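Local coordinates for uncharacterized protein (Sulfolobus tokodaii, PDB 2PD2), which is of unknown function but belongs to the DsrE/DsrF-like family, some of whose relatives take part in sulfur transfer or oxidation, at residues S39-L44 with Q74-D79; E33-Q38 with L63-E68. All coordinates share one frame; numbering follows the deposited sequence.

Contact 1 of 2, residues S39-L44 with Q74-D79; sequences SAIKAL and QNLSHD
Gln-74 carries this contact, with its side chain packed against the 3-10 segment 39-44. Its CG lies 3.6 Å from Ile-41 CG2, and the two side chains slide past each other in opposite directions. The methyl CG2 of Ile-41 also meets Leu-76 CD1 at 4.1 Å, so one methyl meets both the aliphatic part of Gln-74 and Leu-76. The Lys-42 chain crosses that of Gln-74 at about a right angle. Its methylene CD passes 3.5 Å from Gln-74 OE1. A water joins the polar ends. It accepts from Lys-42 NZ at 3.1 Å and donates to Gln-74 OE1 at 2.7 Å. The amide nitrogen NE2 of Gln-74 packs 4.0 Å from Ser-39 CA.

Two bends set up this arrangement. Gln-74 turns at chi2 (-67°), which puts its amide NE2 beside Ser-39. Lys-42 turns at chi3 (-67°), and its ammonium group reaches the same water. An alanine in place of Gln-74 removes CG and the amide, which would probably weaken the packing on Ile-41 CG2 and lose the water link to Lys-42, loosening the contact at this surface.

The backbones are fixed separately. Lys-42 N bonds to Ser-39 O within the 3-10 turn. Asn-75, with positive phi, is the C-prime residue of a Schellman motif that ends helix 68-73, and the chain turns there to bring in Leu-76. Ser-39 OG accepts from Phe-10 N, and Lys-42 makes a cation-pi contact with the Phe-10 ring.

The contact joins the loop after strand 31-36 to the loop after helix 68-73. Ile-41 and Leu-76 both pack on Ile-71 of that helix, while Ala-40 and Ala-43 rest on Val-13 of helix 13-26.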
loop_
_atom_site.group_PDB
_atom_site.type_symbol
_atom_site.label_atom_id
_atom_site.label_comp_id
_atom_site.label_asym_id
_atom_site.label_seq_id
_atom_site.Cartn_x
_atom_site.Cartn_y
_atom_site.Cartn_z
ATOM N N SER A 39 -4.067 6.370 12.031
ATOM C CA SER A 39 -5.232 7.234 12.213
ATOM C C SER A 39 -6.571 6.644 11.797
ATOM O O SER A 39 -7.623 7.088 12.260
ATOM C CB SER A 39 -5.028 8.568 11.486
ATOM O OG SER A 39 -5.019 8.389 10.083
ATOM N N ALA A 40 -6.544 5.636 10.934
ATOM C CA ALA A 40 -7.787 5.035 10.471
ATOM C C ALA A 40 -8.591 4.396 11.610
ATOM O O ALA A 40 -9.796 4.180 11.481
ATOM C CB ALA A 40 -7.493 4.003 9.366
ATOM N N ILE A 41 -7.936 4.105 12.730
ATOM C CA ILE A 41 -8.631 3.490 13.862
ATOM C C ILE A 41 -9.834 4.339 14.300
ATOM O O ILE A 41 -10.820 3.819 14.827
ATOM C CB ILE A 41 -7.678 3.310 15.079
ATOM C CG1 ILE A 41 -8.346 2.456 16.155
ATOM C CG2 ILE A 41 -7.318 4.671 15.672
ATOM C CD1 ILE A 41 -8.552 1.011 15.743
ATOM N N LYS A 42 -9.756 5.645 14.070
ATOM C CA LYS A 42 -10.837 6.535 14.471
ATOM C C LYS A 42 -12.158 6.201 13.791
ATOM O O LYS A 42 -13.225 6.560 14.287
ATOM C CB LYS A 42 -10.456 7.991 14.199
ATOM C CG LYS A 42 -9.324 8.489 15.084
ATOM C CD LYS A 42 -9.005 9.954 14.832
ATOM C CE LYS A 42 -8.414 10.180 13.451
ATOM N NZ LYS A 42 -8.158 11.636 13.214
ATOM N N ALA A 43 -12.089 5.499 12.665
ATOM C CA ALA A 43 -13.300 5.135 11.954
ATOM C C ALA A 43 -14.109 4.099 12.724
ATOM O O ALA A 43 -15.278 3.880 12.416
ATOM C CB ALA A 43 -12.964 4.606 10.556
ATOM N N LEU A 44 -13.501 3.464 13.724
ATOM C CA LEU A 44 -14.216 2.453 14.505
ATOM C C LEU A 44 -14.890 3.022 15.756
ATOM O O LEU A 44 -15.396 2.273 16.590
ATOM C CB LEU A 44 -13.271 1.307 14.908
ATOM C CG LEU A 44 -12.565 0.587 13.756
ATOM C CD1 LEU A 44 -11.737 -0.563 14.299
ATOM C CD2 LEU A 44 -13.591 0.079 12.759
ATOM N N GLN A 74 -4.062 7.090 19.795
ATOM C CA GLN A 74 -5.118 8.045 19.459
ATOM C C GLN A 74 -5.939 8.375 20.706
ATOM O O GLN A 74 -6.965 9.051 20.630
ATOM C CB GLN A 74 -6.038 7.467 18.379
ATOM C CG GLN A 74 -5.425 7.394 16.979
ATOM C CD GLN A 74 -5.167 8.763 16.391
ATOM O OE1 GLN A 74 -5.956 9.692 16.579
ATOM N NE2 GLN A 74 -4.069 8.896 15.662
ATOM N N ASN A 75 -5.475 7.885 21.852
ATOM C CA ASN A 75 -6.145 8.098 23.131
ATOM C C ASN A 75 -7.618 7.723 23.090
ATOM O O ASN A 75 -8.475 8.513 23.485
ATOM C CB ASN A 75 -6.004 9.553 23.582
ATOM C CG ASN A 75 -4.569 9.931 23.868
ATOM O OD1 ASN A 75 -3.813 9.140 24.429
ATOM N ND2 ASN A 75 -4.186 11.147 23.494
ATOM N N LEU A 76 -7.908 6.520 22.603
ATOM C CA LEU A 76 -9.285 6.048 22.535
ATOM C C LEU A 76 -9.497 4.966 23.579
ATOM O O LEU A 76 -8.543 4.361 24.054
ATOM C CB LEU A 76 -9.605 5.480 21.149
ATOM C CG LEU A 76 -9.415 6.423 19.961
ATOM C CD1 LEU A 76 -9.866 5.715 18.691
ATOM C CD2 LEU A 76 -10.208 7.706 20.173
ATOM N N SER A 77 -10.756 4.735 23.929
ATOM C CA SER A 77 -11.127 3.719 24.906
ATOM C C SER A 77 -11.915 2.629 24.190
ATOM O O SER A 77 -12.708 2.922 23.296
ATOM C CB SER A 77 -11.991 4.339 26.003
ATOM O OG SER A 77 -12.535 3.338 26.845
ATOM N N HIS A 78 -11.703 1.376 24.578
ATOM C CA HIS A 78 -12.417 0.273 23.941
ATOM C C HIS A 78 -13.914 0.446 24.119
ATOM O O HIS A 78 -14.710 -0.058 23.327
ATOM C CB HIS A 78 -11.972 -1.067 24.525
ATOM C CG HIS A 78 -10.503 -1.308 24.419
ATOM N ND1 HIS A 78 -9.728 -0.741 23.428
ATOM C CD2 HIS A 78 -9.660 -2.052 25.173
ATOM C CE1 HIS A 78 -8.475 -1.122 23.580
ATOM N NE2 HIS A 78 -8.405 -1.918 24.633
ATOM N N ASP A 79 -14.287 1.164 25.172
ATOM C CA ASP A 79 -15.686 1.444 25.460
ATOM C C ASP A 79 -16.286 2.322 24.366
ATOM O O ASP A 79 -17.491 2.297 24.134
ATOM C CB ASP A 79 -15.810 2.183 26.796
ATOM C CG ASP A 79 -15.566 1.284 27.982
ATOM O OD1 ASP A 79 -14.638 0.451 27.914
ATOM O OD2 ASP A 79 -16.294 1.415 28.988
HETATM O O HOH W 1 -6.113 12.150 15.450
#

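Contact 2 of 2, residues E33-Q38 with L63-E68; sequences EVVLHQ and LIVGCE
Glu-33 CG is anti to the backbone N (chi1 175°), and the chain stays extended beyond it, so the carboxylate runs out alongside Leu-63. Leu-63 has CG anti to its own N (179°) and points the same way. Strands 31-36 and 63-67 are parallel neighbours in the central sheet and belong to one beta-alpha-beta unit with helix 51-59.

Four backbone hydrogen bonds zip the pair. Val-34 bonds through both its N and its O, N to Leu-63 O and O to Val-65 N, each at 2.7 Å. Leu-36 N then bonds to Val-65 O at 2.8 Å. All four donors lie nearly along the C=O axis of their acceptors.

On one face, Leu-63 CD2 lies 3.6 Å from Glu-33 OE1, and Val-65 CG2 lies 3.7 Å from Glu-33 OE2. The carboxylate is therefore flanked by methyls. Glu-33 OE2 also lies close to Glu-94 OE2, a pairing that could raise the pKa of one of them. On the other face, Val-34 CB meets Ile-64 CD1 at 4.0 Å, while Leu-36 crosses Ile-64 obliquely.

At the end of its strand, Cys-67 is the N-cap of helix 68-73, with SG capping a backbone N of that helix. The final bond of the ladder, Cys-67 N to Leu-36 O, is longer at 3.0 Å and less straight, with 146° at the hydrogen.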
loop_
_atom_site.group_PDB
_atom_site.type_symbol
_atom_site.label_atom_id
_atom_site.label_comp_id
_atom_site.label_asym_id
_atom_site.label_seq_id
_atom_site.Cartn_x
_atom_site.Cartn_y
_atom_site.Cartn_z
ATOM N N GLU A 33 -10.873 -9.946 6.012
ATOM C CA GLU A 33 -10.535 -9.403 7.322
ATOM C C GLU A 33 -9.964 -8.013 7.067
ATOM O O GLU A 33 -9.012 -7.853 6.306
ATOM C CB GLU A 33 -9.470 -10.232 8.047
ATOM C CG GLU A 33 -9.051 -9.573 9.365
ATOM C CD GLU A 33 -7.970 -10.340 10.114
ATOM O OE1 GLU A 33 -7.950 -11.583 10.037
ATOM O OE2 GLU A 33 -7.153 -9.696 10.801
ATOM N N VAL A 34 -10.552 -7.006 7.691
ATOM C CA VAL A 34 -10.077 -5.648 7.505
ATOM C C VAL A 34 -9.389 -5.172 8.769
ATOM O O VAL A 34 -9.991 -5.150 9.845
ATOM C CB VAL A 34 -11.230 -4.685 7.181
ATOM C CG1 VAL A 34 -10.666 -3.301 6.874
ATOM C CG2 VAL A 34 -12.038 -5.212 5.999
ATOM N N VAL A 35 -8.129 -4.785 8.630
ATOM C CA VAL A 35 -7.335 -4.300 9.755
ATOM C C VAL A 35 -7.119 -2.788 9.667
ATOM O O VAL A 35 -6.486 -2.297 8.726
ATOM C CB VAL A 35 -5.945 -4.975 9.778
ATOM C CG1 VAL A 35 -5.091 -4.385 10.910
ATOM C CG2 VAL A 35 -6.100 -6.482 9.938
ATOM N N LEU A 36 -7.643 -2.050 10.642
ATOM C CA LEU A 36 -7.457 -0.603 10.651
ATOM C C LEU A 36 -6.425 -0.194 11.697
ATOM O O LEU A 36 -6.517 -0.597 12.861
ATOM C CB LEU A 36 -8.784 0.116 10.910
ATOM C CG LEU A 36 -9.899 -0.122 9.878
ATOM C CD1 LEU A 36 -10.628 -1.428 10.196
ATOM C CD2 LEU A 36 -10.882 1.029 9.910
ATOM N N HIS A 37 -5.426 0.579 11.270
ATOM C CA HIS A 37 -4.402 1.054 12.183
ATOM C C HIS A 37 -4.011 2.495 11.890
ATOM O O HIS A 37 -4.564 3.131 10.980
ATOM C CB HIS A 37 -3.175 0.121 12.197
ATOM C CG HIS A 37 -2.413 0.064 10.908
ATOM N ND1 HIS A 37 -1.098 0.459 10.811
ATOM C CD2 HIS A 37 -2.755 -0.409 9.684
ATOM C CE1 HIS A 37 -0.660 0.236 9.585
ATOM N NE2 HIS A 37 -1.645 -0.294 8.884
ATOM N N GLN A 38 -3.063 3.013 12.664
ATOM C CA GLN A 38 -2.664 4.412 12.546
ATOM C C GLN A 38 -3.940 5.251 12.733
ATOM O O GLN A 38 -4.817 4.867 13.499
ATOM C CB GLN A 38 -2.015 4.709 11.192
ATOM C CG GLN A 38 -0.679 4.002 10.967
ATOM C CD GLN A 38 0.107 4.587 9.800
ATOM O OE1 GLN A 38 -0.424 5.369 9.008
ATOM N NE2 GLN A 38 1.379 4.207 9.690
ATOM N N LEU A 63 -14.708 -9.683 8.842
ATOM C CA LEU A 63 -14.044 -9.488 10.130
ATOM C C LEU A 63 -13.406 -8.105 10.201
ATOM O O LEU A 63 -12.509 -7.787 9.408
ATOM C CB LEU A 63 -12.967 -10.566 10.339
ATOM C CG LEU A 63 -12.146 -10.508 11.635
ATOM C CD1 LEU A 63 -13.088 -10.581 12.847
ATOM C CD2 LEU A 63 -11.144 -11.667 11.661
ATOM N N ILE A 64 -13.867 -7.286 11.143
ATOM C CA ILE A 64 -13.340 -5.930 11.313
ATOM C C ILE A 64 -12.401 -5.915 12.512
ATOM O O ILE A 64 -12.814 -6.201 13.633
ATOM C CB ILE A 64 -14.471 -4.898 11.542
ATOM C CG1 ILE A 64 -15.471 -4.940 10.380
ATOM C CG2 ILE A 64 -13.876 -3.502 11.676
ATOM C CD1 ILE A 64 -14.846 -4.695 8.996
ATOM N N VAL A 65 -11.140 -5.565 12.269
ATOM C CA VAL A 65 -10.123 -5.568 13.316
ATOM C C VAL A 65 -9.447 -4.219 13.550
ATOM O O VAL A 65 -9.032 -3.546 12.605
ATOM C CB VAL A 65 -9.034 -6.628 12.981
ATOM C CG1 VAL A 65 -7.869 -6.523 13.941
ATOM C CG2 VAL A 65 -9.639 -8.024 13.046
ATOM N N GLY A 66 -9.325 -3.837 14.818
ATOM C CA GLY A 66 -8.679 -2.580 15.160
ATOM C C GLY A 66 -7.349 -2.805 15.862
ATOM O O GLY A 66 -7.207 -3.738 16.656
ATOM N N CYS A 67 -6.371 -1.950 15.571
ATOM C CA CYS A 67 -5.040 -2.049 16.169
ATOM C C CYS A 67 -4.973 -1.431 17.568
ATOM O O CYS A 67 -5.284 -0.255 17.747
ATOM C CB CYS A 67 -4.013 -1.364 15.259
ATOM S SG CYS A 67 -2.383 -1.126 16.015
ATOM N N GLU A 68 -4.556 -2.227 18.551
ATOM C CA GLU A 68 -4.438 -1.761 19.939
ATOM C C GLU A 68 -3.420 -0.629 20.070
ATOM O O GLU A 68 -3.660 0.346 20.779
ATOM C CB GLU A 68 -4.038 -2.927 20.851
ATOM C CG GLU A 68 -3.687 -2.551 22.290
ATOM C CD GLU A 68 -4.887 -2.117 23.104
ATOM O OE1 GLU A 68 -5.898 -2.850 23.115
ATOM O OE2 GLU A 68 -4.816 -1.047 23.745
#

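How the contacts relate
Contacts 1 and 2 have centres about 10 Å apart and interlock along the chain. Segment 33-38 runs directly into 39-44, and 63-68 leads through helix 68-73 to 74-79. Contact 2 is buried near the centre of the chain, whereas contact 1 is at the surface. They also meet directly. Ile-41 CD1 packs 3.6 Å from Gly-66 CA, a residue that has no side chain on that sheet face. Leu-44 CD2 lies 3.8 Å from Ile-64 CG2. Ile-41 and Leu-44 thus pack on the sheet face that carries Ile-64 and Leu-36. The two contacts together join the strand pair to the loops beyond its C-terminal ends.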